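Local coordinates for protein carbohydrate oxidase (Microdochium nivale, PDB 3RJA) that oxidises the C1 hydroxyl of mono-, oligo- and polysaccharides with an FAD cofactor, reducing oxygen to hydrogen peroxide and yielding the corresponding lactones, at residues P208-W220 against N256-W270. Numbering follows the deposited sequence.
Sequences PKVLTRFGVTLNW and NPGIEGLYYGTPEQW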
loop_
_atom_site.group_PDB
_atom_site.type_symbol
_atom_site.label_atom_id
_atom_site.label_comp_id
_atom_site.label_asym_id
_atom_site.label_seq_id
_atom_site.Cartn_x
_atom_site.Cartn_y
_atom_site.Cartn_z
ATOM N N PRO A 208 12.151 7.425 -16.609
ATOM C CA PRO A 208 12.292 6.687 -17.884
ATOM C C PRO A 208 11.672 7.449 -19.034
ATOM O O PRO A 208 10.623 8.094 -18.856
ATOM C CB PRO A 208 11.473 5.412 -17.660
ATOM C CG PRO A 208 11.330 5.275 -16.218
ATOM C CD PRO A 208 11.515 6.607 -15.561
ATOM N N LYS A 209 12.309 7.377 -20.204
ATOM C CA LYS A 209 11.805 8.070 -21.391
ATOM C C LYS A 209 10.945 7.155 -22.259
ATOM O O LYS A 209 10.058 7.610 -22.967
ATOM C CB LYS A 209 12.982 8.601 -22.211
ATOM C CG LYS A 209 13.759 9.731 -21.538
ATOM C CD LYS A 209 14.886 10.225 -22.441
ATOM C CE LYS A 209 15.690 11.327 -21.766
ATOM N NZ LYS A 209 14.819 12.484 -21.394
ATOM N N VAL A 210 11.228 5.860 -22.221
ATOM C CA VAL A 210 10.588 4.903 -23.118
ATOM C C VAL A 210 9.861 3.820 -22.307
ATOM O O VAL A 210 10.493 2.972 -21.651
ATOM C CB VAL A 210 11.635 4.291 -24.110
ATOM C CG1 VAL A 210 11.009 3.273 -25.043
ATOM C CG2 VAL A 210 12.302 5.387 -24.927
ATOM N N LEU A 211 8.528 3.858 -22.355
ATOM C CA LEU A 211 7.688 2.896 -21.627
ATOM C C LEU A 211 6.532 2.492 -22.515
ATOM O O LEU A 211 6.035 3.299 -23.335
ATOM C CB LEU A 211 7.126 3.506 -20.340
ATOM C CG LEU A 211 8.116 3.918 -19.248
ATOM C CD1 LEU A 211 7.471 4.847 -18.222
ATOM C CD2 LEU A 211 8.837 2.706 -18.571
ATOM N N THR A 212 6.091 1.255 -22.343
ATOM C CA THR A 212 4.949 0.767 -23.085
ATOM C C THR A 212 3.873 0.219 -22.136
ATOM O O THR A 212 4.107 -0.722 -21.350
ATOM C CB THR A 212 5.369 -0.355 -24.060
ATOM O OG1 THR A 212 6.305 0.162 -24.999
ATOM C CG2 THR A 212 4.172 -0.888 -24.806
ATOM N N ARG A 213 2.694 0.801 -22.234
ATOM C CA ARG A 213 1.543 0.256 -21.561
ATOM C C ARG A 213 0.952 -0.833 -22.435
ATOM O O ARG A 213 0.797 -0.654 -23.636
ATOM C CB ARG A 213 0.488 1.315 -21.313
ATOM C CG ARG A 213 -0.837 0.716 -20.861
ATOM C CD ARG A 213 -1.729 1.777 -20.238
ATOM N NE ARG A 213 -2.908 1.116 -19.698
ATOM C CZ ARG A 213 -3.755 1.662 -18.840
ATOM N NH1 ARG A 213 -3.567 2.898 -18.393
ATOM N NH2 ARG A 213 -4.794 0.955 -18.420
ATOM N N PHE A 214 0.615 -1.958 -21.814
ATOM C CA PHE A 214 0.058 -3.061 -22.559
ATOM C C PHE A 214 -1.120 -3.673 -21.834
ATOM O O PHE A 214 -1.336 -3.416 -20.632
ATOM C CB PHE A 214 1.148 -4.102 -22.886
ATOM C CG PHE A 214 1.737 -4.780 -21.689
ATOM C CD1 PHE A 214 1.179 -5.963 -21.200
ATOM C CD2 PHE A 214 2.866 -4.271 -21.077
ATOM C CE1 PHE A 214 1.750 -6.645 -20.121
ATOM C CE2 PHE A 214 3.433 -4.915 -19.992
ATOM C CZ PHE A 214 2.882 -6.102 -19.499
ATOM N N GLY A 215 -1.885 -4.475 -22.575
ATOM C CA GLY A 215 -3.111 -5.040 -22.064
ATOM C C GLY A 215 -3.533 -6.227 -22.916
ATOM O O GLY A 215 -3.278 -6.238 -24.130
ATOM N N VAL A 216 -4.150 -7.220 -22.268
ATOM C CA VAL A 216 -4.678 -8.407 -22.943
ATOM C C VAL A 216 -6.060 -8.741 -22.381
ATOM O O VAL A 216 -6.190 -9.030 -21.193
ATOM C CB VAL A 216 -3.760 -9.659 -22.744
ATOM C CG1 VAL A 216 -4.356 -10.869 -23.460
ATOM C CG2 VAL A 216 -2.322 -9.374 -23.227
ATOM N N THR A 217 -7.085 -8.686 -23.229
ATOM C CA THR A 217 -8.407 -9.173 -22.859
ATOM C C THR A 217 -8.365 -10.700 -22.903
ATOM O O THR A 217 -8.167 -11.282 -23.967
ATOM C CB THR A 217 -9.454 -8.640 -23.852
ATOM O OG1 THR A 217 -9.234 -7.242 -24.063
ATOM C CG2 THR A 217 -10.873 -8.853 -23.341
ATOM N N LEU A 218 -8.523 -11.354 -21.756
ATOM C CA LEU A 218 -8.209 -12.772 -21.654
ATOM C C LEU A 218 -9.271 -13.657 -22.281
ATOM O O LEU A 218 -8.951 -14.711 -22.819
ATOM C CB LEU A 218 -7.962 -13.192 -20.199
ATOM C CG LEU A 218 -6.695 -12.550 -19.619
ATOM C CD1 LEU A 218 -6.685 -12.621 -18.085
ATOM C CD2 LEU A 218 -5.458 -13.234 -20.240
ATOM N N ASN A 219 -10.520 -13.204 -22.201
ATOM C CA ASN A 219 -11.696 -13.992 -22.563
ATOM C C ASN A 219 -11.798 -15.395 -21.942
ATOM O O ASN A 219 -12.081 -16.353 -22.651
ATOM C CB ASN A 219 -11.880 -14.025 -24.083
ATOM C CG ASN A 219 -12.108 -12.648 -24.651
ATOM O OD1 ASN A 219 -12.973 -11.918 -24.177
ATOM N ND2 ASN A 219 -11.322 -12.268 -25.640
ATOM N N TRP A 220 -11.572 -15.500 -20.623
ATOM C CA TRP A 220 -11.810 -16.746 -19.893
ATOM C C TRP A 220 -13.314 -16.855 -19.572
ATOM O O TRP A 220 -13.799 -16.235 -18.615
ATOM C CB TRP A 220 -10.963 -16.810 -18.605
ATOM C CG TRP A 220 -9.479 -16.714 -18.821
ATOM C CD1 TRP A 220 -8.801 -16.958 -19.982
ATOM C CD2 TRP A 220 -8.492 -16.333 -17.855
ATOM N NE1 TRP A 220 -7.453 -16.763 -19.804
ATOM C CE2 TRP A 220 -7.230 -16.389 -18.502
ATOM C CE3 TRP A 220 -8.546 -15.972 -16.497
ATOM C CZ2 TRP A 220 -6.030 -16.091 -17.836
ATOM C CZ3 TRP A 220 -7.362 -15.677 -15.839
ATOM C CH2 TRP A 220 -6.115 -15.728 -16.513
ATOM N N ASN A 256 -14.818 -10.481 -16.859
ATOM C CA ASN A 256 -14.037 -9.978 -17.995
ATOM C C ASN A 256 -12.562 -9.776 -17.617
ATOM O O ASN A 256 -12.031 -8.661 -17.714
ATOM C CB ASN A 256 -14.648 -8.669 -18.532
ATOM C CG ASN A 256 -14.090 -8.258 -19.900
ATOM O OD1 ASN A 256 -13.653 -9.096 -20.698
ATOM N ND2 ASN A 256 -14.104 -6.959 -20.166
ATOM N N PRO A 257 -11.870 -10.855 -17.195
ATOM C CA PRO A 257 -10.475 -10.627 -16.782
ATOM C C PRO A 257 -9.524 -10.115 -17.902
ATOM O O PRO A 257 -9.695 -10.414 -19.105
ATOM C CB PRO A 257 -10.017 -12.011 -16.293
ATOM C CG PRO A 257 -10.877 -12.988 -17.034
ATOM C CD PRO A 257 -12.230 -12.291 -17.154
ATOM N N GLY A 258 -8.527 -9.341 -17.496
ATOM C CA GLY A 258 -7.537 -8.861 -18.436
ATOM C C GLY A 258 -6.174 -8.854 -17.776
ATOM O O GLY A 258 -6.077 -8.799 -16.554
ATOM N N ILE A 259 -5.125 -8.942 -18.582
ATOM C CA ILE A 259 -3.804 -8.571 -18.117
ATOM C C ILE A 259 -3.628 -7.064 -18.338
ATOM O O ILE A 259 -3.927 -6.559 -19.420
ATOM C CB ILE A 259 -2.704 -9.374 -18.851
ATOM C CG1 ILE A 259 -2.681 -10.831 -18.338
ATOM C CG2 ILE A 259 -1.359 -8.683 -18.736
ATOM C CD1 ILE A 259 -1.803 -11.822 -19.190
ATOM N N GLU A 260 -3.164 -6.346 -17.315
ATOM C CA GLU A 260 -2.661 -4.985 -17.548
ATOM C C GLU A 260 -1.231 -4.889 -17.072
ATOM O O GLU A 260 -0.870 -5.438 -16.030
ATOM C CB GLU A 260 -3.416 -3.897 -16.765
ATOM C CG GLU A 260 -4.856 -4.103 -16.484
ATOM C CD GLU A 260 -5.370 -3.009 -15.536
ATOM O OE1 GLU A 260 -5.802 -3.340 -14.421
ATOM O OE2 GLU A 260 -5.280 -1.818 -15.899
ATOM N N GLY A 261 -0.449 -4.099 -17.780
ATOM C CA GLY A 261 0.956 -4.023 -17.489
ATOM C C GLY A 261 1.644 -2.805 -18.014
ATOM O O GLY A 261 1.060 -1.984 -18.769
ATOM N N LEU A 262 2.896 -2.703 -17.582
ATOM C CA LEU A 262 3.830 -1.667 -17.961
ATOM C C LEU A 262 5.180 -2.318 -18.283
ATOM O O LEU A 262 5.724 -3.086 -17.478
ATOM C CB LEU A 262 4.003 -0.643 -16.827
ATOM C CG LEU A 262 4.767 0.626 -17.254
ATOM C CD1 LEU A 262 4.013 1.374 -18.363
ATOM C CD2 LEU A 262 5.135 1.607 -16.073
ATOM N N TYR A 263 5.699 -2.017 -19.466
ATOM C CA TYR A 263 6.971 -2.580 -19.932
ATOM C C TYR A 263 8.029 -1.493 -20.074
ATOM O O TYR A 263 7.782 -0.440 -20.719
ATOM C CB TYR A 263 6.792 -3.321 -21.266
ATOM C CG TYR A 263 8.093 -3.945 -21.764
ATOM C CD1 TYR A 263 8.552 -5.145 -21.225
ATOM C CD2 TYR A 263 8.857 -3.330 -22.766
ATOM C CE1 TYR A 263 9.735 -5.726 -21.644
ATOM C CE2 TYR A 263 10.063 -3.907 -23.210
ATOM C CZ TYR A 263 10.497 -5.104 -22.630
ATOM O OH TYR A 263 11.671 -5.696 -23.028
ATOM N N TYR A 264 9.193 -1.727 -19.465
ATOM C CA TYR A 264 10.335 -0.818 -19.621
ATOM C C TYR A 264 11.034 -1.075 -20.952
ATOM O O TYR A 264 11.926 -1.940 -21.048
ATOM C CB TYR A 264 11.317 -0.953 -18.452
ATOM C CG TYR A 264 10.942 -0.088 -17.277
ATOM C CD1 TYR A 264 9.787 -0.364 -16.519
ATOM C CD2 TYR A 264 11.716 1.024 -16.935
ATOM C CE1 TYR A 264 9.403 0.458 -15.428
ATOM C CE2 TYR A 264 11.368 1.842 -15.851
ATOM C CZ TYR A 264 10.203 1.554 -15.102
ATOM O OH TYR A 264 9.873 2.350 -14.052
ATOM N N GLY A 265 10.610 -0.326 -21.974
ATOM C CA GLY A 265 11.126 -0.486 -23.341
ATOM C C GLY A 265 10.023 -0.276 -24.378
ATOM O O GLY A 265 8.929 0.233 -24.058
ATOM N N THR A 266 10.315 -0.647 -25.624
ATOM C CA THR A 266 9.438 -0.314 -26.764
ATOM C C THR A 266 8.316 -1.340 -26.930
ATOM O O THR A 266 8.417 -2.469 -26.416
ATOM C CB THR A 266 10.251 -0.279 -28.080
ATOM O OG1 THR A 266 10.700 -1.609 -28.376
ATOM C CG2 THR A 266 11.470 0.673 -27.948
ATOM N N PRO A 267 7.254 -0.974 -27.676
ATOM C CA PRO A 267 6.188 -1.942 -27.963
ATOM C C PRO A 267 6.663 -3.256 -28.613
ATOM O O PRO A 267 6.095 -4.334 -28.336
ATOM C CB PRO A 267 5.261 -1.176 -28.907
ATOM C CG PRO A 267 5.499 0.282 -28.577
ATOM C CD PRO A 267 6.937 0.386 -28.190
ATOM N N GLU A 268 7.694 -3.182 -29.453
ATOM C CA GLU A 268 8.193 -4.387 -30.144
ATOM C C GLU A 268 8.973 -5.264 -29.163
ATOM O O GLU A 268 8.876 -6.492 -29.217
ATOM C CB GLU A 268 9.069 -4.020 -31.364
ATOM C CG GLU A 268 8.334 -3.266 -32.518
ATOM C CD GLU A 268 7.874 -1.816 -32.172
ATOM O OE1 GLU A 268 8.495 -1.112 -31.325
ATOM O OE2 GLU A 268 6.873 -1.373 -32.775
ATOM N N GLN A 269 9.750 -4.630 -28.270
ATOM C CA GLN A 269 10.456 -5.367 -27.222
ATOM C C GLN A 269 9.452 -5.991 -26.252
ATOM O O GLN A 269 9.647 -7.120 -25.795
ATOM C CB GLN A 269 11.421 -4.472 -26.463
ATOM C CG GLN A 269 12.646 -4.081 -27.257
ATOM C CD GLN A 269 13.376 -2.900 -26.675
ATOM O OE1 GLN A 269 12.774 -1.973 -26.130
ATOM N NE2 GLN A 269 14.691 -2.912 -26.811
ATOM N N TRP A 270 8.370 -5.272 -25.955
ATOM C CA TRP A 270 7.340 -5.841 -25.082
ATOM C C TRP A 270 6.807 -7.146 -25.687
ATOM O O TRP A 270 6.809 -8.206 -25.027
ATOM C CB TRP A 270 6.171 -4.865 -24.764
ATOM C CG TRP A 270 5.046 -5.665 -24.148
ATOM C CD1 TRP A 270 5.026 -6.222 -22.895
ATOM C CD2 TRP A 270 3.860 -6.113 -24.801
ATOM N NE1 TRP A 270 3.877 -6.959 -22.710
ATOM C CE2 TRP A 270 3.141 -6.910 -23.866
ATOM C CE3 TRP A 270 3.312 -5.895 -26.078
ATOM C CZ2 TRP A 270 1.914 -7.484 -24.167
ATOM C CZ3 TRP A 270 2.088 -6.458 -26.382
ATOM C CH2 TRP A 270 1.389 -7.248 -25.429
HETATM O O HOH W 1 -6.411 -1.710 -18.718
HETATM O O HOH W 2 -14.391 -9.853 -23.973
HETATM O O HOH W 3 -11.930 -11.150 -20.460
#
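F214 and G261 face each other in an antiparallel strand pair, 211-217 with 258-264, inside the large antiparallel sheet of this FAD-linked oxidase with a berberine-like domain. Strand 286-293 flanks 211-217 and strand 245-251 flanks 258-264.

Backbone hydrogen bonds join T212 to Y263, F214 to G261 and V216 to I259, two per pair. L218 N to P257 O (3.0 Å) carries the hydrogen bonding on past T217. At that end of the pair P257 CG packs against W220 CE3.

On one face, the F214 ring lies between two partners. W270, from helix 267-278, stacks face to face with it. The planes are 24° apart, and the centroids of the F214 ring and of the five-membered ring of W270 are 3.7 Å apart. G261 CA makes a CH-pi contact with the opposite face. With chi1 65°, F214 CG sits between its backbone N and carbonyl carbon, and the ring lies back over G261, which has no side chain to obstruct it. F274 of the same helix meets both rings.

On the other face, L211 CD2 sits 3.5 Å from the Y264 ring centroid, nearly on the ring normal.

R213 and E260 run side by side. Their salt bridge is long (NH2 to OE2, 3.8 Å), with the oxygen well out of the guanidinium plane; a water links the same two atoms. R213 NH1 hydrogen-bonds to S301 OG, and E260 OE1 to Y252 OH, a residue of the substrate-analogue pocket.

T266 and Q269 form a capping box at the helix start. Just before it, T212 OG1 donates to G265 O at 2.8 Å.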